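Local coordinates for probable outer membrane protein (Pseudomonas aeruginosa, PDB 3DWO), which probably carries hydrophobic compounds such as long-chain fatty acids across the outer membrane, as a beta-barrel channel of the FadL family, at residues N176-L179 against Y180-A183; E255-E259 against G260-G264; E310-S313 against F314-L317; T362-N366 against A367-P371. One frame throughout, in Å; residues are numbered along the deposited sequence.

Contact 1 of 4, residues N176-L179 against Y180-A183; sequences NLDL and YASA. With C8E ((hydroxyethyloxy)tri(ethyloxy)octane), chain C.
Asp-178 folds its carboxylate back over Ala-181. CG of Asp-178 lies anti to the backbone N (chi1 -176°). This brings OD1 of Asp-178 to 3.2 Å from N of Ala-181, a capping bond at the N-cap of a short helix. The N-H meets OD1 from above the carboxylate plane, 70° out of it. The methyl CB of Ala-181 rests 3.4 Å from CG of Asp-178. The other oxygen, OD2, is held by the backbone N of Ser-197. The first helical bond follows, from N of Ser-182 to O of Asp-178 at 3.0 Å.

Leu-179 and Tyr-180 turn to the detergent C8E of chain C. Ether O15 of the detergent sits 3.2 Å above the plane of the Tyr-180 ring, over its centre. CD2 of Leu-179 meets the octyl part, 3.7 Å from C7 of the detergent. The ring of Tyr-180 also meets that of Phe-194, with the planes at about 45°.

The cap marks the passage from strand 158-177 into helix 179-184. Helix 253-259 packs alongside, with Thr-254 and Ala-257 touching Leu-179 and Leu-253 touching Tyr-180.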
loop_
_atom_site.group_PDB
_atom_site.type_symbol
_atom_site.label_atom_id
_atom_site.label_comp_id
_atom_site.label_asym_id
_atom_site.label_seq_id
_atom_site.Cartn_x
_atom_site.Cartn_y
_atom_site.Cartn_z
ATOM N N ASN A 176 7.340 15.631 12.737
ATOM C CA ASN A 176 7.765 16.752 13.554
ATOM C C ASN A 176 8.110 17.941 12.675
ATOM O O ASN A 176 8.673 17.771 11.589
ATOM C CB ASN A 176 9.000 16.391 14.368
ATOM C CG ASN A 176 9.480 17.548 15.224
ATOM O OD1 ASN A 176 8.775 17.984 16.135
ATOM N ND2 ASN A 176 10.679 18.057 14.930
ATOM N N LEU A 177 7.769 19.137 13.145
ATOM C CA LEU A 177 8.085 20.364 12.430
ATOM C C LEU A 177 8.937 21.196 13.374
ATOM O O LEU A 177 8.638 21.313 14.565
ATOM C CB LEU A 177 6.835 21.172 12.082
ATOM C CG LEU A 177 5.690 20.581 11.263
ATOM C CD1 LEU A 177 4.727 21.723 10.926
ATOM C CD2 LEU A 177 6.202 19.917 9.982
ATOM N N ASP A 178 9.994 21.780 12.826
ATOM C CA ASP A 178 10.920 22.620 13.576
ATOM C C ASP A 178 10.876 24.020 12.931
ATOM O O ASP A 178 11.649 24.306 12.009
ATOM C CB ASP A 178 12.322 22.014 13.450
ATOM C CG ASP A 178 13.346 22.735 14.271
ATOM O OD1 ASP A 178 13.108 23.904 14.633
ATOM O OD2 ASP A 178 14.405 22.130 14.542
ATOM N N LEU A 179 9.976 24.881 13.408
ATOM C CA LEU A 179 9.830 26.233 12.849
ATOM C C LEU A 179 11.111 27.071 12.759
ATOM O O LEU A 179 11.312 27.789 11.779
ATOM C CB LEU A 179 8.776 27.040 13.618
ATOM C CG LEU A 179 7.321 26.570 13.677
ATOM C CD1 LEU A 179 6.432 27.791 13.860
ATOM C CD2 LEU A 179 6.925 25.841 12.415
ATOM N N TYR A 180 11.956 27.016 13.782
ATOM C CA TYR A 180 13.199 27.781 13.744
ATOM C C TYR A 180 14.102 27.283 12.616
ATOM O O TYR A 180 14.736 28.083 11.919
ATOM C CB TYR A 180 13.946 27.675 15.073
ATOM C CG TYR A 180 13.594 28.754 16.068
ATOM C CD1 TYR A 180 13.728 30.105 15.737
ATOM C CD2 TYR A 180 13.130 28.430 17.338
ATOM C CE1 TYR A 180 13.408 31.105 16.650
ATOM C CE2 TYR A 180 12.805 29.423 18.259
ATOM C CZ TYR A 180 12.945 30.755 17.907
ATOM O OH TYR A 180 12.606 31.732 18.808
ATOM N N ALA A 181 14.162 25.963 12.447
ATOM C CA ALA A 181 14.983 25.369 11.393
ATOM C C ALA A 181 14.426 25.774 10.032
ATOM O O ALA A 181 15.178 26.064 9.111
ATOM C CB ALA A 181 15.007 23.846 11.523
ATOM N N SER A 182 13.103 25.799 9.915
ATOM C CA SER A 182 12.464 26.191 8.663
ATOM C C SER A 182 12.758 27.653 8.338
ATOM O O SER A 182 13.021 27.997 7.181
ATOM C CB SER A 182 10.957 25.983 8.752
ATOM O OG SER A 182 10.668 24.606 8.877
ATOM N N ALA A 183 12.712 28.504 9.361
ATOM C CA ALA A 183 12.981 29.937 9.199
ATOM C C ALA A 183 14.409 30.183 8.711
ATOM O O ALA A 183 14.632 30.959 7.784
ATOM C CB ALA A 183 12.758 30.675 10.530
HETATM C C1 C8E C . 4.368 21.769 6.737
HETATM C C2 C8E C . 5.060 23.011 6.438
HETATM C C3 C8E C . 5.498 23.746 7.615
HETATM C C4 C8E C . 6.030 25.017 7.152
HETATM C C5 C8E C . 6.683 25.689 8.297
HETATM C C6 C8E C . 7.331 26.898 7.857
HETATM C C7 C8E C . 7.658 27.498 9.141
HETATM C C8 C8E C . 8.277 28.803 8.875
HETATM O O9 C8E C . 8.820 29.724 9.800
HETATM C C10 C8E C . 7.999 30.272 10.811
HETATM C C11 C8E C . 8.889 31.208 11.558
HETATM O O12 C8E C . 9.097 30.787 12.912
HETATM C C13 C8E C . 10.127 31.538 13.601
HETATM C C14 C8E C . 10.562 31.371 15.087
HETATM O O15 C8E C . 10.244 30.368 16.103
HETATM C C16 C8E C . 9.079 30.757 16.850
HETATM C C17 C8E C . 9.357 31.602 18.105
HETATM O O18 C8E C . 8.414 32.558 18.635
HETATM C C19 C8E C . 8.597 33.889 18.081
HETATM C C20 C8E C . 7.504 35.017 18.142
HETATM O O21 C8E C . 7.598 36.103 17.213
#

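Contact 2 of 4, residues E255-E259 against G260-G264; sequences EGAIE and GGTPG. With C8E ((hydroxyethyloxy)tri(ethyloxy)octane), chain C.
O of Ala-257 is gripped twice by Thr-262. N of Thr-262 donates to O of Ala-257 at 3.1 Å. OG1 of Thr-262 donates to O of Ala-257 at 2.9 Å. Both donors come from the same face of the carbonyl plane. OG1 stands 45° out of that plane, while the backbone N is tilted by 27°. The hydroxyl gets there because OG1 of Thr-262 lies between its backbone N and carbonyl carbon (chi1 49°). This also sets OG1 of Thr-262 3.2 Å from CB of Ala-257.

Gly-261 closes the helix just before. Its phi is positive, and its N donates to O of Ile-258 at 2.9 Å. With the bond from N of Thr-262 to O of Ala-257, this makes a Schellman motif at the C-terminal end of helix 253-259. N of Gly-260 makes a weak bond to O of Gly-256 in the last turn.

Pro-263 lies in the first turn of helix 262-266. Its ring crosses the side chain of Ile-258 at about a right angle, with CG of Pro-263 4.1 Å from CG1 of Ile-258. The detergent C8E of chain C lies against the same corner. C16 of C8E is 3.3 Å from CB of Ala-257. C10 of C8E is 3.5 Å from CG of Pro-263.

The hydroxyl proton of Thr-262 goes to O of Ala-257. The detergent meets CB of Ala-257, the Pro-263 ring and OG1 of Thr-262, a mixed but mainly carbon surface.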
loop_
_atom_site.group_PDB
_atom_site.type_symbol
_atom_site.label_atom_id
_atom_site.label_comp_id
_atom_site.label_asym_id
_atom_site.label_seq_id
_atom_site.Cartn_x
_atom_site.Cartn_y
_atom_site.Cartn_z
ATOM N N GLU A 255 3.294 27.944 18.680
ATOM C CA GLU A 255 2.037 28.680 18.647
ATOM C C GLU A 255 2.294 30.178 18.608
ATOM O O GLU A 255 1.574 30.918 17.935
ATOM C CB GLU A 255 1.169 28.327 19.864
ATOM C CG GLU A 255 -0.286 28.748 19.700
ATOM C CD GLU A 255 -1.220 28.138 20.752
ATOM O OE1 GLU A 255 -2.452 28.212 20.564
ATOM O OE2 GLU A 255 -0.738 27.590 21.763
ATOM N N GLY A 256 3.311 30.629 19.339
ATOM C CA GLY A 256 3.631 32.048 19.352
ATOM C C GLY A 256 3.983 32.534 17.955
ATOM O O GLY A 256 3.555 33.606 17.526
ATOM N N ALA A 257 4.766 31.737 17.233
ATOM C CA ALA A 257 5.164 32.094 15.874
ATOM C C ALA A 257 3.954 32.107 14.951
ATOM O O ALA A 257 3.737 33.057 14.197
ATOM C CB ALA A 257 6.180 31.102 15.356
ATOM N N ILE A 258 3.164 31.042 15.011
ATOM C CA ILE A 258 1.995 30.942 14.160
ATOM C C ILE A 258 0.998 32.055 14.436
ATOM O O ILE A 258 0.539 32.719 13.507
ATOM C CB ILE A 258 1.337 29.547 14.304
ATOM C CG1 ILE A 258 2.168 28.536 13.509
ATOM C CG2 ILE A 258 -0.122 29.575 13.817
ATOM C CD1 ILE A 258 1.799 27.101 13.748
ATOM N N GLU A 259 0.669 32.271 15.704
ATOM C CA GLU A 259 -0.265 33.332 16.042
ATOM C C GLU A 259 0.353 34.678 15.676
ATOM O O GLU A 259 -0.357 35.652 15.422
ATOM C CB GLU A 259 -0.608 33.297 17.536
ATOM C CG GLU A 259 -1.347 32.033 17.972
ATOM C CD GLU A 259 -2.447 31.630 16.997
ATOM O OE1 GLU A 259 -3.243 32.507 16.593
ATOM O OE2 GLU A 259 -2.521 30.435 16.636
ATOM N N GLY A 260 1.681 34.721 15.638
ATOM C CA GLY A 260 2.368 35.952 15.297
ATOM C C GLY A 260 2.440 36.176 13.798
ATOM O O GLY A 260 2.878 37.231 13.345
ATOM N N GLY A 261 2.011 35.175 13.032
ATOM C CA GLY A 261 2.031 35.272 11.582
ATOM C C GLY A 261 3.423 35.246 10.970
ATOM O O GLY A 261 3.603 35.655 9.825
ATOM N N THR A 262 4.414 34.758 11.710
ATOM C CA THR A 262 5.771 34.728 11.175
ATOM C C THR A 262 5.997 33.719 10.035
ATOM O O THR A 262 6.818 33.956 9.148
ATOM C CB THR A 262 6.814 34.512 12.306
ATOM O OG1 THR A 262 6.418 33.417 13.138
ATOM C CG2 THR A 262 6.927 35.767 13.162
ATOM N N PRO A 263 5.269 32.590 10.030
ATOM C CA PRO A 263 5.476 31.621 8.943
ATOM C C PRO A 263 5.248 32.189 7.539
ATOM O O PRO A 263 5.976 31.859 6.603
ATOM C CB PRO A 263 4.488 30.516 9.278
ATOM C CG PRO A 263 4.476 30.539 10.786
ATOM C CD PRO A 263 4.398 32.025 11.076
ATOM N N GLY A 264 4.232 33.033 7.400
ATOM C CA GLY A 264 3.927 33.632 6.115
ATOM C C GLY A 264 4.977 34.642 5.686
ATOM O O GLY A 264 5.093 34.962 4.506
HETATM C C1 C8E C . 4.368 21.769 6.737
HETATM C C2 C8E C . 5.060 23.011 6.438
HETATM C C3 C8E C . 5.498 23.746 7.615
HETATM C C4 C8E C . 6.030 25.017 7.152
HETATM C C5 C8E C . 6.683 25.689 8.297
HETATM C C6 C8E C . 7.331 26.898 7.857
HETATM C C7 C8E C . 7.658 27.498 9.141
HETATM C C8 C8E C . 8.277 28.803 8.875
HETATM O O9 C8E C . 8.820 29.724 9.800
HETATM C C10 C8E C . 7.999 30.272 10.811
HETATM C C11 C8E C . 8.889 31.208 11.558
HETATM O O12 C8E C . 9.097 30.787 12.912
HETATM C C13 C8E C . 10.127 31.538 13.601
HETATM C C14 C8E C . 10.562 31.371 15.087
HETATM O O15 C8E C . 10.244 30.368 16.103
HETATM C C16 C8E C . 9.079 30.757 16.850
HETATM C C17 C8E C . 9.357 31.602 18.105
HETATM O O18 C8E C . 8.414 32.558 18.635
HETATM C C19 C8E C . 8.597 33.889 18.081
HETATM C C20 C8E C . 7.504 35.017 18.142
HETATM O O21 C8E C . 7.598 36.103 17.213
#

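Contact 3 of 4, residues E310-S313 against F314-L317; sequences EWSS and FQDL. With C8E ((hydroxyethyloxy)tri(ethyloxy)octane), chain D.
A single 3-10 turn links Trp-311 to Phe-314 after strand 300-309. N of Phe-314 donates to O of Trp-311 at 2.9 Å, from above the carbonyl plane. The two side chains lie side by side and point the same way. CB of Phe-314 meets the edge of the indole, 4.1 Å from CE3 of Trp-311.

Gln-315 bends back over the turn. Its chain is folded at chi2 (-67°), which carries NE2 of Gln-315 to 2.9 Å from O of Ser-312. This bond is nearly straight, at 173°, and lies in both the carbonyl plane and the amide plane.

Phe-314 is the centre of an inverse gamma turn, in which N of Gln-315 gives a weak bond to O of Ser-313. The chain thus swings out of the 3-10 turn into strand 316-321, which pairs with strand 324-330. A water accepts from N of Asp-316 and can donate to O of Ser-313, among other acceptors in reach.

Both rings belong to an aromatic cluster. Tyr-333 meets Trp-311 and Phe-314 edge-to-face, Phe-3 meets Trp-311 likewise, and Tyr-331 meets Phe-314 with planes about 15° apart. C5 of C8E of chain D is 3.8 Å from CZ of Phe-314. CD1 of Leu-317 reaches C17 of the same detergent at 3.6 Å.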
loop_
_atom_site.group_PDB
_atom_site.type_symbol
_atom_site.label_atom_id
_atom_site.label_comp_id
_atom_site.label_asym_id
_atom_site.label_seq_id
_atom_site.Cartn_x
_atom_site.Cartn_y
_atom_site.Cartn_z
ATOM N N GLU A 310 1.475 1.151 -12.915
ATOM C CA GLU A 310 1.835 2.508 -13.307
ATOM C C GLU A 310 1.993 3.422 -12.093
ATOM O O GLU A 310 1.278 4.411 -11.935
ATOM C CB GLU A 310 0.778 3.062 -14.270
ATOM C CG GLU A 310 1.185 4.360 -14.955
ATOM C CD GLU A 310 0.232 4.759 -16.073
ATOM O OE1 GLU A 310 -1.002 4.701 -15.868
ATOM O OE2 GLU A 310 0.722 5.143 -17.154
ATOM N N TRP A 311 2.938 3.069 -11.234
ATOM C CA TRP A 311 3.212 3.829 -10.027
ATOM C C TRP A 311 3.744 5.216 -10.348
ATOM O O TRP A 311 3.841 6.069 -9.470
ATOM C CB TRP A 311 4.241 3.093 -9.163
ATOM C CG TRP A 311 3.660 2.205 -8.116
ATOM C CD1 TRP A 311 3.774 0.846 -8.034
ATOM C CD2 TRP A 311 2.946 2.620 -6.943
ATOM N NE1 TRP A 311 3.180 0.388 -6.876
ATOM C CE2 TRP A 311 2.666 1.455 -6.190
ATOM C CE3 TRP A 311 2.517 3.863 -6.456
ATOM C CZ2 TRP A 311 1.980 1.498 -4.971
ATOM C CZ3 TRP A 311 1.832 3.908 -5.243
ATOM C CH2 TRP A 311 1.571 2.727 -4.514
ATOM N N SER A 312 4.090 5.436 -11.608
ATOM C CA SER A 312 4.631 6.715 -12.029
ATOM C C SER A 312 3.674 7.882 -11.788
ATOM O O SER A 312 4.090 9.046 -11.806
ATOM C CB SER A 312 5.004 6.659 -13.509
ATOM O OG SER A 312 5.763 7.801 -13.851
ATOM N N SER A 313 2.393 7.583 -11.568
ATOM C CA SER A 313 1.426 8.639 -11.315
ATOM C C SER A 313 1.673 9.257 -9.937
ATOM O O SER A 313 1.252 10.382 -9.675
ATOM C CB SER A 313 -0.010 8.102 -11.413
ATOM O OG SER A 313 -0.311 7.204 -10.361
ATOM N N PHE A 314 2.352 8.529 -9.053
ATOM C CA PHE A 314 2.649 9.070 -7.730
ATOM C C PHE A 314 3.933 9.893 -7.822
ATOM O O PHE A 314 5.023 9.417 -7.500
ATOM C CB PHE A 314 2.821 7.953 -6.697
ATOM C CG PHE A 314 2.936 8.460 -5.287
ATOM C CD1 PHE A 314 1.897 9.199 -4.717
ATOM C CD2 PHE A 314 4.080 8.217 -4.532
ATOM C CE1 PHE A 314 1.996 9.689 -3.418
ATOM C CE2 PHE A 314 4.193 8.705 -3.225
ATOM C CZ PHE A 314 3.151 9.440 -2.667
ATOM N N GLN A 315 3.787 11.130 -8.282
ATOM C CA GLN A 315 4.905 12.042 -8.454
ATOM C C GLN A 315 5.232 12.809 -7.184
ATOM O O GLN A 315 6.396 13.097 -6.905
ATOM C CB GLN A 315 4.592 13.027 -9.586
ATOM C CG GLN A 315 4.695 12.414 -10.978
ATOM C CD GLN A 315 6.134 12.043 -11.318
ATOM O OE1 GLN A 315 7.034 12.866 -11.185
ATOM N NE2 GLN A 315 6.352 10.806 -11.753
ATOM N N ASP A 316 4.207 13.143 -6.408
ATOM C CA ASP A 316 4.425 13.886 -5.174
ATOM C C ASP A 316 3.262 13.769 -4.196
ATOM O O ASP A 316 2.166 13.338 -4.560
ATOM C CB ASP A 316 4.647 15.357 -5.500
ATOM C CG ASP A 316 3.424 15.996 -6.123
ATOM O OD1 ASP A 316 2.879 15.426 -7.095
ATOM O OD2 ASP A 316 3.004 17.069 -5.646
ATOM N N LEU A 317 3.516 14.154 -2.950
ATOM C CA LEU A 317 2.488 14.138 -1.917
ATOM C C LEU A 317 2.356 15.606 -1.565
ATOM O O LEU A 317 3.278 16.199 -1.005
ATOM C CB LEU A 317 2.950 13.359 -0.679
ATOM C CG LEU A 317 1.980 12.375 -0.006
ATOM C CD1 LEU A 317 2.393 12.199 1.448
ATOM C CD2 LEU A 317 0.548 12.865 -0.084
HETATM C C1 C8E D . 8.622 6.446 -0.223
HETATM C C2 C8E D . 7.672 7.105 0.666
HETATM C C3 C8E D . 6.397 7.468 0.062
HETATM C C4 C8E D . 5.564 8.013 1.119
HETATM C C5 C8E D . 4.143 7.931 0.700
HETATM C C6 C8E D . 3.273 8.020 1.858
HETATM C C7 C8E D . 2.046 8.460 1.217
HETATM C C8 C8E D . 0.893 7.777 1.851
HETATM O O9 C8E D . -0.296 8.382 2.340
HETATM C C10 C8E D . -0.198 9.345 3.371
HETATM C C11 C8E D . -1.601 9.787 3.647
HETATM O O12 C8E D . -1.903 10.994 2.926
HETATM C C13 C8E D . -2.115 12.187 3.742
HETATM C C14 C8E D . -1.006 13.139 4.293
HETATM O O15 C8E D . -0.852 14.589 4.228
HETATM C C16 C8E D . -0.108 15.005 3.065
HETATM C C17 C8E D . 1.415 15.110 3.277
HETATM O O18 C8E D . 2.033 15.162 4.580
HETATM C C19 C8E D . 2.200 16.513 5.087
HETATM C C20 C8E D . 3.592 17.104 5.521
HETATM O O21 C8E D . 3.985 17.024 6.900
HETATM O O HOH W 1 1.332 13.047 -7.877
#

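Contact 4 of 4, residues T362-N366 against A367-P371; sequences TPTHN and ATRDP. With C8E ((hydroxyethyloxy)tri(ethyloxy)octane), chain D.
The guanidinium of Arg-369 curls back onto the residues before it. NH1 of Arg-369 donates to OG1 of Thr-364 at 3.0 Å, with the hydroxyl close to the guanidinium plane. NH2 of Arg-369 is hydrogen-bonded to O of Pro-410. NH2 of Arg-369 also approaches OD1 of Asn-366 at 2.5 Å, too short to be reliable in length. The amide and guanidinium planes are 75° apart. A bend at chi3 (39°) turns the end of the arginine toward Thr-364.

O of His-365 accepts two backbone bonds. N of Thr-368 donates to O of His-365 at 3.0 Å. N of Arg-369 donates to O of His-365 at 2.9 Å. One face of the His-365 ring is turned to N of Thr-368. NE2 of His-365 is hydrogen-bonded to Thr-332, and OG1 of Thr-368 to O of Tyr-331. A water joins N of His-365 to OG1 of Thr-368.

C1 of C8E of chain D is 3.7 Å from CG2 of Thr-364. At the start, N of Thr-364 bonds to OG1 of Thr-362, an ST turn. Residues 365-368 then form a type I beta turn, extended by the bond from N of Arg-369, in the loop between barrel strands 351-360 and 378-388.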
loop_
_atom_site.group_PDB
_atom_site.type_symbol
_atom_site.label_atom_id
_atom_site.label_comp_id
_atom_site.label_asym_id
_atom_site.label_seq_id
_atom_site.Cartn_x
_atom_site.Cartn_y
_atom_site.Cartn_z
ATOM N N THR A 362 10.055 -2.499 -6.202
ATOM C CA THR A 362 9.565 -1.386 -5.411
ATOM C C THR A 362 9.510 -0.167 -6.321
ATOM O O THR A 362 10.369 0.002 -7.187
ATOM C CB THR A 362 10.509 -1.066 -4.245
ATOM O OG1 THR A 362 9.990 0.050 -3.512
ATOM C CG2 THR A 362 11.910 -0.718 -4.767
ATOM N N PRO A 363 8.484 0.684 -6.159
ATOM C CA PRO A 363 8.355 1.889 -6.985
ATOM C C PRO A 363 9.160 3.051 -6.401
ATOM O O PRO A 363 9.304 4.103 -7.028
ATOM C CB PRO A 363 6.853 2.156 -6.966
ATOM C CG PRO A 363 6.481 1.735 -5.581
ATOM C CD PRO A 363 7.235 0.425 -5.417
ATOM N N THR A 364 9.680 2.859 -5.192
ATOM C CA THR A 364 10.470 3.900 -4.541
ATOM C C THR A 364 11.856 3.938 -5.172
ATOM O O THR A 364 12.264 2.992 -5.840
ATOM C CB THR A 364 10.630 3.621 -3.028
ATOM O OG1 THR A 364 11.345 2.391 -2.838
ATOM C CG2 THR A 364 9.253 3.509 -2.348
ATOM N N HIS A 365 12.566 5.047 -4.992
ATOM C CA HIS A 365 13.924 5.156 -5.507
ATOM C C HIS A 365 14.745 5.964 -4.528
ATOM O O HIS A 365 14.206 6.792 -3.786
ATOM C CB HIS A 365 13.970 5.744 -6.934
ATOM C CG HIS A 365 13.531 7.170 -7.051
ATOM N ND1 HIS A 365 14.399 8.186 -7.394
ATOM C CD2 HIS A 365 12.304 7.738 -6.971
ATOM C CE1 HIS A 365 13.727 9.316 -7.528
ATOM N NE2 HIS A 365 12.453 9.071 -7.276
ATOM N N ASN A 366 16.043 5.676 -4.522
ATOM C CA ASN A 366 17.026 6.268 -3.627
ATOM C C ASN A 366 16.953 7.747 -3.300
ATOM O O ASN A 366 17.081 8.126 -2.135
ATOM C CB ASN A 366 18.435 5.946 -4.140
ATOM C CG ASN A 366 18.755 4.471 -4.060
ATOM O OD1 ASN A 366 17.917 3.663 -3.649
ATOM N ND2 ASN A 366 19.976 4.105 -4.453
ATOM N N ALA A 367 16.766 8.584 -4.316
ATOM C CA ALA A 367 16.720 10.021 -4.098
ATOM C C ALA A 367 15.560 10.489 -3.230
ATOM O O ALA A 367 15.679 11.487 -2.518
ATOM C CB ALA A 367 16.687 10.746 -5.448
ATOM N N THR A 368 14.450 9.761 -3.261
ATOM C CA THR A 368 13.269 10.180 -2.503
ATOM C C THR A 368 12.745 9.250 -1.402
ATOM O O THR A 368 11.893 9.654 -0.607
ATOM C CB THR A 368 12.091 10.450 -3.458
ATOM O OG1 THR A 368 11.714 9.225 -4.105
ATOM C CG2 THR A 368 12.483 11.466 -4.526
ATOM N N ARG A 369 13.229 8.018 -1.339
ATOM C CA ARG A 369 12.723 7.112 -0.315
ATOM C C ARG A 369 12.915 7.684 1.085
ATOM O O ARG A 369 13.973 8.230 1.408
ATOM C CB ARG A 369 13.397 5.748 -0.415
ATOM C CG ARG A 369 12.783 4.674 0.496
ATOM C CD ARG A 369 13.262 3.307 0.055
ATOM N NE ARG A 369 14.656 3.405 -0.327
ATOM C CZ ARG A 369 15.145 3.055 -1.509
ATOM N NH1 ARG A 369 14.358 2.562 -2.451
ATOM N NH2 ARG A 369 16.429 3.235 -1.750
ATOM N N ASP A 370 11.881 7.560 1.912
ATOM C CA ASP A 370 11.936 8.062 3.275
ATOM C C ASP A 370 11.408 7.012 4.253
ATOM O O ASP A 370 11.037 5.918 3.847
ATOM C CB ASP A 370 11.150 9.374 3.386
ATOM C CG ASP A 370 9.677 9.197 3.109
ATOM O OD1 ASP A 370 9.230 8.034 3.012
ATOM O OD2 ASP A 370 8.964 10.223 3.005
ATOM N N PRO A 371 11.374 7.333 5.556
ATOM C CA PRO A 371 10.895 6.388 6.578
ATOM C C PRO A 371 9.427 5.960 6.522
ATOM O O PRO A 371 9.066 4.940 7.104
ATOM C CB PRO A 371 11.228 7.104 7.890
ATOM C CG PRO A 371 12.400 7.989 7.504
ATOM C CD PRO A 371 11.937 8.535 6.191
HETATM C C1 C8E D . 8.622 6.446 -0.223
HETATM C C2 C8E D . 7.672 7.105 0.666
HETATM C C3 C8E D . 6.397 7.468 0.062
HETATM C C4 C8E D . 5.564 8.013 1.119
HETATM C C5 C8E D . 4.143 7.931 0.700
HETATM C C6 C8E D . 3.273 8.020 1.858
HETATM C C7 C8E D . 2.046 8.460 1.217
HETATM C C8 C8E D . 0.893 7.777 1.851
HETATM O O9 C8E D . -0.296 8.382 2.340
HETATM C C10 C8E D . -0.198 9.345 3.371
HETATM C C11 C8E D . -1.601 9.787 3.647
HETATM O O12 C8E D . -1.903 10.994 2.926
HETATM C C13 C8E D . -2.115 12.187 3.742
HETATM C C14 C8E D . -1.006 13.139 4.293
HETATM O O15 C8E D . -0.852 14.589 4.228
HETATM C C16 C8E D . -0.108 15.005 3.065
HETATM C C17 C8E D . 1.415 15.110 3.277
HETATM O O18 C8E D . 2.033 15.162 4.580
HETATM C C19 C8E D . 2.200 16.513 5.087
HETATM C C20 C8E D . 3.592 17.104 5.521
HETATM O O21 C8E D . 3.985 17.024 6.900
HETATM O O HOH W 2 10.763 6.771 -3.205
HETATM O O HOH W 3 16.374 8.169 0.383
#

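Overall arrangement
The contacts follow one another along the chain and fall into two pairs. Contacts 1 and 2 have centres about 12 Å apart and touch through Leu-179 and Ala-257. Both border the same detergent, C8E of chain C, at the end of the barrel far from the chain's centre, where helix 179-184 follows strand 158-177 and helix 253-259 follows strand 226-248. Contacts 3 and 4 also have centres about 12 Å apart and touch through Trp-311 and Pro-363. They share C8E of chain D, nearer the centre of the chain. Contacts 1 and 3 lie about 27 Å apart between centres, contacts 2 and 4 about 33 Å, without touching. The two detergent sites are consistent with hydrophobic binding places in a FadL-type channel.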